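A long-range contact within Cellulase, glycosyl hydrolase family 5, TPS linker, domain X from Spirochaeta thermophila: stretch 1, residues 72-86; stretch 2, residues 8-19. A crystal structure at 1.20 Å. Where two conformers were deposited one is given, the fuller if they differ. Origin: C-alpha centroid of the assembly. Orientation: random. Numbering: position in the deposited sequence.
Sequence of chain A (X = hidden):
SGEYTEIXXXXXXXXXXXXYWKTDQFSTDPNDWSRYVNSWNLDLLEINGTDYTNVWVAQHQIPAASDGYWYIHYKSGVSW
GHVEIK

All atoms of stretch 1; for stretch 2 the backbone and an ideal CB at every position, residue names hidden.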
ATOM      1  N   ILE A  72       2.510  -2.740   4.261  1.00  6.65           N
ATOM      2  CA  ILE A  72       2.004  -3.003   2.912  1.00  6.49           C
ATOM      3  C   ILE A  72       2.740  -4.234   2.383  1.00  6.80           C
ATOM      4  O   ILE A  72       3.949  -4.254   2.256  1.00  7.89           O
ATOM      5  CB  ILE A  72       2.307  -1.798   2.016  1.00  7.01           C
ATOM      6  CG1 ILE A  72       1.736  -0.487   2.582  1.00  7.56           C
ATOM      7  CG2 ILE A  72       1.825  -2.056   0.596  1.00  7.90           C
ATOM      8  CD1 ILE A  72       2.621   0.679   2.340  1.00 11.55           C
ATOM      9  N   HIS A  73       1.934  -5.289   2.084  1.00  7.18           N
ATOM     10  CA  HIS A  73       2.482  -6.502   1.540  1.00  7.62           C
ATOM     11  C   HIS A  73       1.962  -6.654   0.119  1.00  7.06           C
ATOM     12  O   HIS A  73       0.755  -6.767  -0.092  1.00  7.66           O
ATOM     13  CB  HIS A  73       2.069  -7.680   2.440  1.00  8.40           C
ATOM     14  CG  HIS A  73       2.453  -8.998   1.925  1.00  9.11           C
ATOM     15  ND1 HIS A  73       1.736 -10.110   2.269  1.00 10.69           N
ATOM     16  CD2 HIS A  73       3.424  -9.443   1.106  1.00 10.38           C
ATOM     17  CE1 HIS A  73       2.258 -11.185   1.697  1.00 11.65           C
ATOM     18  NE2 HIS A  73       3.326 -10.815   1.027  1.00 11.11           N
ATOM     19  N   TYR A  74       2.884  -6.614  -0.826  1.00  7.64           N
ATOM     20  CA  TYR A  74       2.627  -6.613  -2.266  1.00  7.51           C
ATOM     21  C   TYR A  74       3.085  -7.925  -2.851  1.00  7.60           C
ATOM     22  O   TYR A  74       4.205  -8.400  -2.599  1.00  8.09           O
ATOM     23  CB  TYR A  74       3.465  -5.474  -2.872  1.00  7.54           C
ATOM     24  CG  TYR A  74       3.549  -5.317  -4.370  1.00  7.25           C
ATOM     25  CD1 TYR A  74       4.315  -6.153  -5.182  1.00  7.98           C
ATOM     26  CD2 TYR A  74       2.925  -4.247  -5.006  1.00  6.86           C
ATOM     27  CE1 TYR A  74       4.472  -5.939  -6.508  1.00  7.88           C
ATOM     28  CE2 TYR A  74       3.094  -4.037  -6.365  1.00  6.79           C
ATOM     29  CZ  TYR A  74       3.865  -4.866  -7.116  1.00  7.47           C
ATOM     30  OH  TYR A  74       3.955  -4.590  -8.476  1.00  8.36           O
ATOM     31  N   LYS A  75       2.263  -8.504  -3.752  1.00  8.02           N
ATOM     32  CA  LYS A  75       2.696  -9.623  -4.580  1.00  8.41           C
ATOM     33  C   LYS A  75       2.184  -9.454  -5.978  1.00  8.34           C
ATOM     34  O   LYS A  75       0.980  -9.287  -6.198  1.00  9.19           O
ATOM     35  CB  LYS A  75       2.129 -10.946  -4.046  1.00 10.71           C
ATOM     36  CG  LYS A  75       2.539 -11.404  -2.676  1.00 13.82           C
ATOM     37  CD  LYS A  75       1.968 -12.665  -2.166  1.00 17.32           C
ATOM     38  CE  LYS A  75       2.521 -13.873  -2.877  1.00 21.23           C
ATOM     39  NZ  LYS A  75       1.887 -15.126  -2.234  1.00 30.74           N
ATOM     40  N   SER A  76       3.097  -9.539  -6.960  1.00  9.08           N
ATOM     41  CA  SER A  76       2.779  -9.546  -8.356  1.00  9.96           C
ATOM     42  C   SER A  76       3.506 -10.696  -9.045  1.00 10.43           C
ATOM     43  O   SER A  76       4.706 -10.836  -8.887  1.00 10.62           O
ATOM     44  CB  SER A  76       3.207  -8.250  -9.075  1.00 13.15           C
ATOM     45  OG  SER A  76       2.849  -8.345 -10.432  1.00 17.88           O
ATOM     46  N   GLY A  77       2.804 -11.405  -9.892  1.00 13.05           N
ATOM     47  CA  GLY A  77       3.373 -12.407 -10.745  1.00 15.49           C
ATOM     48  C   GLY A  77       3.702 -11.998 -12.120  1.00 17.35           C
ATOM     49  O   GLY A  77       4.219 -12.794 -12.917  1.00 27.08           O
ATOM     50  N   VAL A  78       3.490 -10.712 -12.414  1.00 16.03           N
ATOM     51  CA  VAL A  78       3.712 -10.190 -13.783  1.00 16.46           C
ATOM     52  C   VAL A  78       4.527  -8.930 -13.751  1.00 19.80           C
ATOM     53  O   VAL A  78       4.596  -8.154 -12.729  1.00 17.62           O
ATOM     54  CB  VAL A  78       2.390  -9.911 -14.505  1.00 19.59           C
ATOM     55  CG1 VAL A  78       1.598 -11.189 -14.696  1.00 23.19           C
ATOM     56  CG2 VAL A  78       1.485  -9.007 -13.778  1.00 16.47           C
ATOM     57  N   SER A  79       5.042  -8.613 -14.937  0.50 23.76           N
ATOM     58  CA  SER A  79       5.846  -7.499 -15.050  0.50 26.07           C
ATOM     59  C   SER A  79       5.178  -6.149 -14.770  0.50 14.13           C
ATOM     60  O   SER A  79       5.792  -5.098 -14.412  0.50 21.21           O
ATOM     61  CB  SER A  79       6.274  -7.586 -16.605  0.50 30.01           C
ATOM     62  OG  SER A  79       6.687  -6.382 -16.968  0.50 36.06           O
ATOM     63  N   TRP A  80       3.872  -6.188 -15.020  1.00 14.96           N
ATOM     64  CA  TRP A  80       3.063  -5.066 -15.073  1.00 14.04           C
ATOM     65  C   TRP A  80       2.258  -4.881 -13.744  1.00 10.56           C
ATOM     66  O   TRP A  80       1.313  -4.116 -13.741  1.00  9.99           O
ATOM     67  CB  TRP A  80       2.003  -5.310 -16.263  1.00 18.21           C
ATOM     68  CG  TRP A  80       2.617  -5.627 -17.561  1.00 18.14           C
ATOM     69  CD1 TRP A  80       2.395  -6.746 -18.380  1.00 16.00           C
ATOM     70  CD2 TRP A  80       3.508  -4.890 -18.184  1.00 19.25           C
ATOM     71  NE1 TRP A  80       3.222  -6.743 -19.362  1.00 24.83           N
ATOM     72  CE2 TRP A  80       4.036  -5.638 -19.292  1.00 19.24           C
ATOM     73  CE3 TRP A  80       4.177  -3.664 -17.930  1.00 21.89           C
ATOM     74  CZ2 TRP A  80       4.851  -5.142 -20.214  1.00 30.62           C
ATOM     75  CZ3 TRP A  80       5.038  -3.144 -18.857  1.00 27.33           C
ATOM     76  CH2 TRP A  80       5.412  -3.921 -19.981  1.00 31.94           C
ATOM     77  N   GLY A  81       2.608  -5.573 -12.683  1.00 10.66           N
ATOM     78  CA  GLY A  81       2.007  -5.206 -11.396  1.00  8.14           C
ATOM     79  C   GLY A  81       2.229  -3.783 -11.110  1.00  7.35           C
ATOM     80  O   GLY A  81       3.319  -3.274 -11.431  1.00  9.32           O
ATOM     81  N   HIS A  82       1.228  -3.081 -10.596  1.00  6.66           N
ATOM     82  CA  HIS A  82       1.249  -1.629 -10.421  1.00  6.67           C
ATOM     83  C   HIS A  82       0.718  -1.266  -9.068  1.00  6.37           C
ATOM     84  O   HIS A  82      -0.345  -1.714  -8.661  1.00  6.84           O
ATOM     85  CB  HIS A  82       0.319  -1.035 -11.519  1.00  7.70           C
ATOM     86  CG  HIS A  82       0.051   0.409 -11.356  1.00  8.56           C
ATOM     87  ND1 HIS A  82       0.924   1.386 -11.743  1.00 10.73           N
ATOM     88  CD2 HIS A  82      -1.019   1.073 -10.875  1.00  8.90           C
ATOM     89  CE1 HIS A  82       0.420   2.593 -11.479  1.00 11.98           C
ATOM     90  NE2 HIS A  82      -0.755   2.391 -10.942  1.00 11.17           N
ATOM     91  N   VAL A  83       1.418  -0.324  -8.389  1.00  6.56           N
ATOM     92  CA  VAL A  83       0.913   0.298  -7.186  1.00  6.50           C
ATOM     93  C   VAL A  83       1.305   1.749  -7.150  1.00  6.78           C
ATOM     94  O   VAL A  83       2.423   2.129  -7.565  1.00  7.77           O
ATOM     95  CB  VAL A  83       1.358  -0.458  -5.921  1.00  6.93           C
ATOM     96  CG1 VAL A  83       2.858  -0.435  -5.715  1.00  7.62           C
ATOM     97  CG2 VAL A  83       0.618   0.048  -4.674  1.00  8.28           C
ATOM     98  N   GLU A  84       0.426   2.578  -6.650  1.00  7.20           N
ATOM     99  CA  GLU A  84       0.683   3.994  -6.377  1.00  9.00           C
ATOM    100  C   GLU A  84       0.115   4.326  -5.023  1.00  8.79           C
ATOM    101  O   GLU A  84      -1.032   3.964  -4.721  1.00 10.16           O
ATOM    102  CB  GLU A  84      -0.037   4.828  -7.504  1.00 12.42           C
ATOM    103  CG  GLU A  84       0.251   6.334  -7.430  1.00 18.10           C
ATOM    104  CD  GLU A  84      -0.224   7.106  -8.562  1.00 27.02           C
ATOM    105  OE1 GLU A  84      -1.265   6.741  -9.058  1.00 22.13           O
ATOM    106  OE2 GLU A  84       0.299   8.260  -8.663  1.00 40.02           O
ATOM    107  N   ILE A  85       0.888   5.031  -4.220  1.00  8.93           N
ATOM    108  CA  ILE A  85       0.455   5.496  -2.890  1.00  9.45           C
ATOM    109  C   ILE A  85       0.808   6.949  -2.829  1.00  9.70           C
ATOM    110  O   ILE A  85       2.026   7.283  -2.704  1.00 11.76           O
ATOM    111  CB  ILE A  85       1.105   4.689  -1.767  1.00  9.72           C
ATOM    112  CG1 ILE A  85       0.955   3.192  -1.979  1.00 10.16           C
ATOM    113  CG2 ILE A  85       0.535   5.178  -0.444  1.00 11.14           C
ATOM    114  CD1 ILE A  85       1.566   2.319  -0.927  1.00 12.82           C
ATOM    115  N   LYS A  86      -0.152   7.847  -2.880  1.00 10.22           N
ATOM    116  CA  LYS A  86       0.123   9.294  -2.945  1.00 11.63           C
ATOM    117  C   LYS A  86       0.629   9.903  -1.636  1.00 12.87           C
ATOM    118  O   LYS A  86       1.198  10.997  -1.748  1.00 19.08           O
ATOM    119  CB  LYS A  86      -1.159   9.983  -3.399  1.00 14.55           C
ATOM    120  CG  LYS A  86      -1.666   9.632  -4.731  1.00 19.66           C
ATOM    121  CD  LYS A  86      -0.735  10.101  -5.771  1.00 30.22           C
ATOM    122  CE  LYS A  86      -1.369  10.727  -6.918  1.00 46.65           C
ATOM    123  NZ  LYS A  86      -0.347  10.941  -7.966  1.00 59.15           N
ATOM    124  OXT LYS A  86       0.453   9.300  -0.578  1.00 14.50           O
ATOM    125  N   UNK A   8       8.974   6.087   1.747  1.00  8.88           N
ATOM    126  CA  UNK A   8       8.416   7.429   1.781  1.00 10.05           C
ATOM    127  C   UNK A   8       7.251   7.538   0.804  1.00  8.70           C
ATOM    128  O   UNK A   8       7.190   6.801  -0.171  1.00  8.98           O
ATOM    129  CB  UNK A   8       9.490   8.468   1.454  1.00 10.05           C
ATOM    130  N   UNK A   9       6.358   8.497   1.108  1.00  9.13           N
ATOM    131  CA  UNK A   9       5.257   8.814   0.195  1.00  9.13           C
ATOM    132  C   UNK A   9       5.493  10.196  -0.360  1.00 10.10           C
ATOM    133  O   UNK A   9       5.992  11.073   0.361  1.00 11.98           O
ATOM    134  CB  UNK A   9       3.898   8.730   0.893  1.00  9.13           C
ATOM    135  N   UNK A  10       5.128  10.456  -1.635  1.00  9.97           N
ATOM    136  CA  UNK A  10       4.498   9.499  -2.544  1.00  9.37           C
ATOM    137  C   UNK A  10       5.378   8.378  -2.991  1.00  8.75           C
ATOM    138  O   UNK A  10       6.602   8.529  -3.069  1.00 10.26           O
ATOM    139  CB  UNK A  10       3.982  10.230  -3.785  1.00  9.37           C
ATOM    140  N   UNK A  11       4.760   7.271  -3.314  1.00  8.53           N
ATOM    141  CA  UNK A  11       5.426   6.033  -3.708  1.00  8.01           C
ATOM    142  C   UNK A  11       4.759   5.474  -4.936  1.00  7.40           C
ATOM    143  O   UNK A  11       3.541   5.451  -5.035  1.00  9.78           O
ATOM    144  CB  UNK A  11       5.407   5.006  -2.574  1.00  8.01           C
ATOM    145  N   UNK A  12       5.531   4.931  -5.819  0.50  7.58           N
ATOM    146  CA  UNK A  12       5.022   4.172  -6.929  0.50  8.13           C
ATOM    147  C   UNK A  12       5.977   3.093  -7.297  0.50  8.55           C
ATOM    148  O   UNK A  12       7.211   3.116  -7.084  0.50  9.04           O
ATOM    149  CB  UNK A  12       4.745   5.074  -8.133  0.50  8.13           C
ATOM    150  N   UNK A  13       5.420   2.046  -7.827  1.00  7.32           N
ATOM    151  CA  UNK A  13       6.182   0.901  -8.218  1.00  7.50           C
ATOM    152  C   UNK A  13       5.455   0.111  -9.291  1.00  6.77           C
ATOM    153  O   UNK A  13       4.240  -0.057  -9.200  1.00  8.13           O
ATOM    154  CB  UNK A  13       6.477   0.020  -7.002  1.00  7.50           C
ATOM    155  N   UNK A  14       6.185  -0.385 -10.269  1.00  6.55           N
ATOM    156  CA  UNK A  14       5.620  -1.261 -11.311  1.00  6.98           C
ATOM    157  C   UNK A  14       6.530  -2.419 -11.516  1.00  7.48           C
ATOM    158  O   UNK A  14       7.668  -2.224 -11.997  1.00 10.46           O
ATOM    159  CB  UNK A  14       5.407  -0.517 -12.631  1.00  6.98           C
ATOM    160  N   UNK A  15       6.131  -3.646 -11.170  1.00  7.64           N
ATOM    161  CA  UNK A  15       7.021  -4.758 -11.320  1.00  9.24           C
ATOM    162  C   UNK A  15       6.519  -6.045 -10.734  1.00  8.36           C
ATOM    163  O   UNK A  15       5.545  -6.130  -9.994  1.00  9.35           O
ATOM    164  CB  UNK A  15       8.372  -4.413 -10.691  1.00  9.24           C
ATOM    165  N   UNK A  16       7.215  -7.085 -11.009  1.00 14.90           N
ATOM    166  CA  UNK A  16       7.050  -8.384 -10.452  1.00 12.27           C
ATOM    167  C   UNK A  16       7.742  -8.541  -9.114  1.00 10.60           C
ATOM    168  O   UNK A  16       8.788  -7.960  -8.843  1.00 13.73           O
ATOM    169  CB  UNK A  16       7.565  -9.434 -11.439  1.00 12.27           C
ATOM    170  N   UNK A  17       7.198  -9.405  -8.285  1.00 10.97           N
ATOM    171  CA  UNK A  17       7.806  -9.861  -7.064  1.00 11.01           C
ATOM    172  C   UNK A  17       6.927  -9.711  -5.818  1.00 10.12           C
ATOM    173  O   UNK A  17       5.766  -9.328  -5.900  1.00 11.36           O
ATOM    174  CB  UNK A  17       9.119  -9.103  -6.855  1.00 11.01           C
ATOM    175  N   UNK A  18       7.521 -10.033  -4.681  1.00 10.11           N
ATOM    176  CA  UNK A  18       6.866  -9.982  -3.399  1.00  9.41           C
ATOM    177  C   UNK A  18       7.627  -9.048  -2.479  1.00  9.69           C
ATOM    178  O   UNK A  18       8.829  -9.274  -2.275  1.00 10.90           O
ATOM    179  CB  UNK A  18       6.753 -11.380  -2.788  1.00  9.41           C
ATOM    180  N   UNK A  19       6.978  -8.003  -1.971  1.00  8.11           N
ATOM    181  CA  UNK A  19       7.658  -6.973  -1.201  1.00  8.68           C
ATOM    182  C   UNK A  19       6.838  -6.650   0.053  1.00  8.47           C
ATOM    183  O   UNK A  19       5.645  -6.780   0.101  1.00  8.71           O
ATOM    184  CB  UNK A  19       7.876  -5.718  -2.048  1.00  8.68           C
TER

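Position 8 has nothing of stretch 1 within 5.5 Å of its CB, so almost anything fits. It is Ala8.

Position 9 points toward stretch 1, its ideal CB 3.8 Å from Lys86 OXT. Ile85 offers an apolar surface nearby, so a branched aliphatic would suit. Leu9 is deposited, with CD2 3.6 Å from Ile85 CG2.

Position 10 follows a cis peptide bond, which strongly favours proline. Pro10 also brings its CA 3.3 Å from Ile85 O, a CA-H...O contact.

Position 11 pairs with Ile85, and its CB lies on the same sheet face as Val83 and Ile85. A large apolar or aromatic residue would suit. Phe11 sets its ring edge toward Val83, Phe11 CE2 to Val83 CG1 4.2 Å, while Phe11 N donates to Ile85 O at 2.8 Å.

Position 12 turns to the face of His82 and Glu84. Small or polar residues would do. It is Ser12, opposite Glu84 in a non-hydrogen-bonded pair.

Position 13 returns to the Val83 face, its ideal CB 3.9 Å from Val83 CG1. Apolar or aromatic residues fit. Tyr13 directs its ring edge to the face of Tyr74, centroids 5.5 Å apart.

Position 14 shares a face with His82, whose ND1 can donate. An acidic or amide side chain is a natural partner. Asp14 takes that bond, His82 ND1 to Asp14 OD2 at 2.7 Å.

Position 15 has an extended backbone (173/171), a phi that is unusual for residues other than glycine. Gly15 receives a hydrogen bond from Tyr74 OH to its O at 2.7 Å, and its N donates to Gly81 O at 2.8 Å.

Position 16 points sideways, its ideal CB only 3.5 Å from Val78 O. A small residue sits easily here. It is Ala16.

Position 17 has phi/psi of 127/-175. A CB would jam against the preceding carbonyl, which by itself calls for glycine. Gly17 forms two hydrogen bonds with Ser76, Gly17 N to Ser76 O and Ser76 N to Gly17 O, both 2.9 Å.

Position 18 lies on the face of Lys75, with His73 NE2 5.2 Å from its ideal CB. A long acidic side chain would suit both. Glu18 OE2 accepts from His73 NE2 at 2.7 Å. Lys75 NZ stays 4.3 Å from Glu18 OE2, beyond a salt bridge.

Position 19 pairs with Tyr74, its ideal CB 4.5 Å from Tyr74 CB. An apolar or aromatic residue would cover that ring. Tyr19 does so obliquely, Tyr19 CD2 to Tyr74 CD1 3.6 Å.

Stretch 2 (8-19) ALPFSYDGAGEY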
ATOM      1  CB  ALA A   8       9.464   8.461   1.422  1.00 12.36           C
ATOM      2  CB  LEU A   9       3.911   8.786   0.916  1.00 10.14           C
ATOM      3  CG  LEU A   9       3.624   7.430   1.616  1.00 10.87           C
ATOM      4  CD1 LEU A   9       2.208   7.481   2.197  1.00 12.93           C
ATOM      5  CD2 LEU A   9       3.796   6.281   0.678  1.00  9.88           C
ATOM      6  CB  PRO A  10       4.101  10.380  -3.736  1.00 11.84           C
ATOM      7  CG  PRO A  10       5.045  11.515  -3.666  1.00 17.93           C
ATOM      8  CD  PRO A  10       5.285  11.797  -2.257  1.00 12.19           C
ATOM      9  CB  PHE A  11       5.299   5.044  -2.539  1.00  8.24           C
ATOM     10  CG  PHE A  11       5.924   3.698  -2.766  1.00  7.09           C
ATOM     11  CD1 PHE A  11       7.265   3.497  -2.504  1.00  7.97           C
ATOM     12  CD2 PHE A  11       5.206   2.632  -3.234  1.00  8.55           C
ATOM     13  CE1 PHE A  11       7.823   2.261  -2.641  1.00  9.26           C
ATOM     14  CE2 PHE A  11       5.792   1.401  -3.406  1.00  9.74           C
ATOM     15  CZ  PHE A  11       7.104   1.227  -3.133  1.00  9.95           C
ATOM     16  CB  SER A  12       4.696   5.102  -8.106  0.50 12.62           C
ATOM     17  OG  SER A  12       5.849   5.839  -8.497  0.50 17.57           O
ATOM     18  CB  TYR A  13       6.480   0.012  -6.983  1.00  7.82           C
ATOM     19  CG  TYR A  13       7.291  -1.205  -7.325  1.00  7.23           C
ATOM     20  CD1 TYR A  13       8.669  -1.128  -7.536  1.00  6.88           C
ATOM     21  CD2 TYR A  13       6.700  -2.436  -7.465  1.00  7.75           C
ATOM     22  CE1 TYR A  13       9.401  -2.237  -7.904  1.00  6.93           C
ATOM     23  CE2 TYR A  13       7.421  -3.550  -7.841  1.00  7.38           C
ATOM     24  CZ  TYR A  13       8.791  -3.454  -8.035  1.00  7.02           C
ATOM     25  OH  TYR A  13       9.479  -4.580  -8.410  1.00  7.83           O
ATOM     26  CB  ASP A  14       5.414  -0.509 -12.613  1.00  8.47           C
ATOM     27  CG  ASP A  14       4.361   0.579 -12.471  1.00  8.94           C
ATOM     28  OD1 ASP A  14       4.693   1.719 -12.077  1.00 10.64           O
ATOM     29  OD2 ASP A  14       3.184   0.309 -12.754  1.00 10.56           O
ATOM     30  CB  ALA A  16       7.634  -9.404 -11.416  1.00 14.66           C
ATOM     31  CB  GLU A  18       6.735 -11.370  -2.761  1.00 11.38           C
ATOM     32  CG  GLU A  18       6.139 -11.307  -1.363  1.00 12.98           C
ATOM     33  CD  GLU A  18       5.744 -12.678  -0.787  1.00 17.09           C
ATOM     34  OE1 GLU A  18       6.453 -13.655  -1.147  1.00 28.67           O
ATOM     35  OE2 GLU A  18       4.770 -12.772  -0.079  1.00 16.80           O
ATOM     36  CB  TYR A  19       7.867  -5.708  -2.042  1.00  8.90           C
ATOM     37  CG  TYR A  19       8.552  -6.004  -3.355  1.00  9.25           C
ATOM     38  CD1 TYR A  19       9.925  -6.301  -3.382  1.00 10.24           C
ATOM     39  CD2 TYR A  19       7.883  -6.013  -4.558  1.00 10.10           C
ATOM     40  CE1 TYR A  19      10.523  -6.680  -4.558  1.00 10.80           C
ATOM     41  CE2 TYR A  19       8.482  -6.414  -5.730  1.00  9.90           C
ATOM     42  CZ  TYR A  19       9.813  -6.715  -5.726  1.00 10.00           C
ATOM     43  OH  TYR A  19      10.434  -7.155  -6.902  1.00 11.26           O
TER
HETATM   44  O   HOH W   1       2.799   8.145  -6.309  1.00 32.34           O
HETATM   45  O   HOH W   2       7.408  -2.744 -14.875  1.00 16.94           O
HETATM   46  O   HOH W   3       2.885  -1.296 -15.001  1.00 18.25           O
HETATM   47  O   HOH W   4       3.681 -15.027   0.652  1.00 55.43           O
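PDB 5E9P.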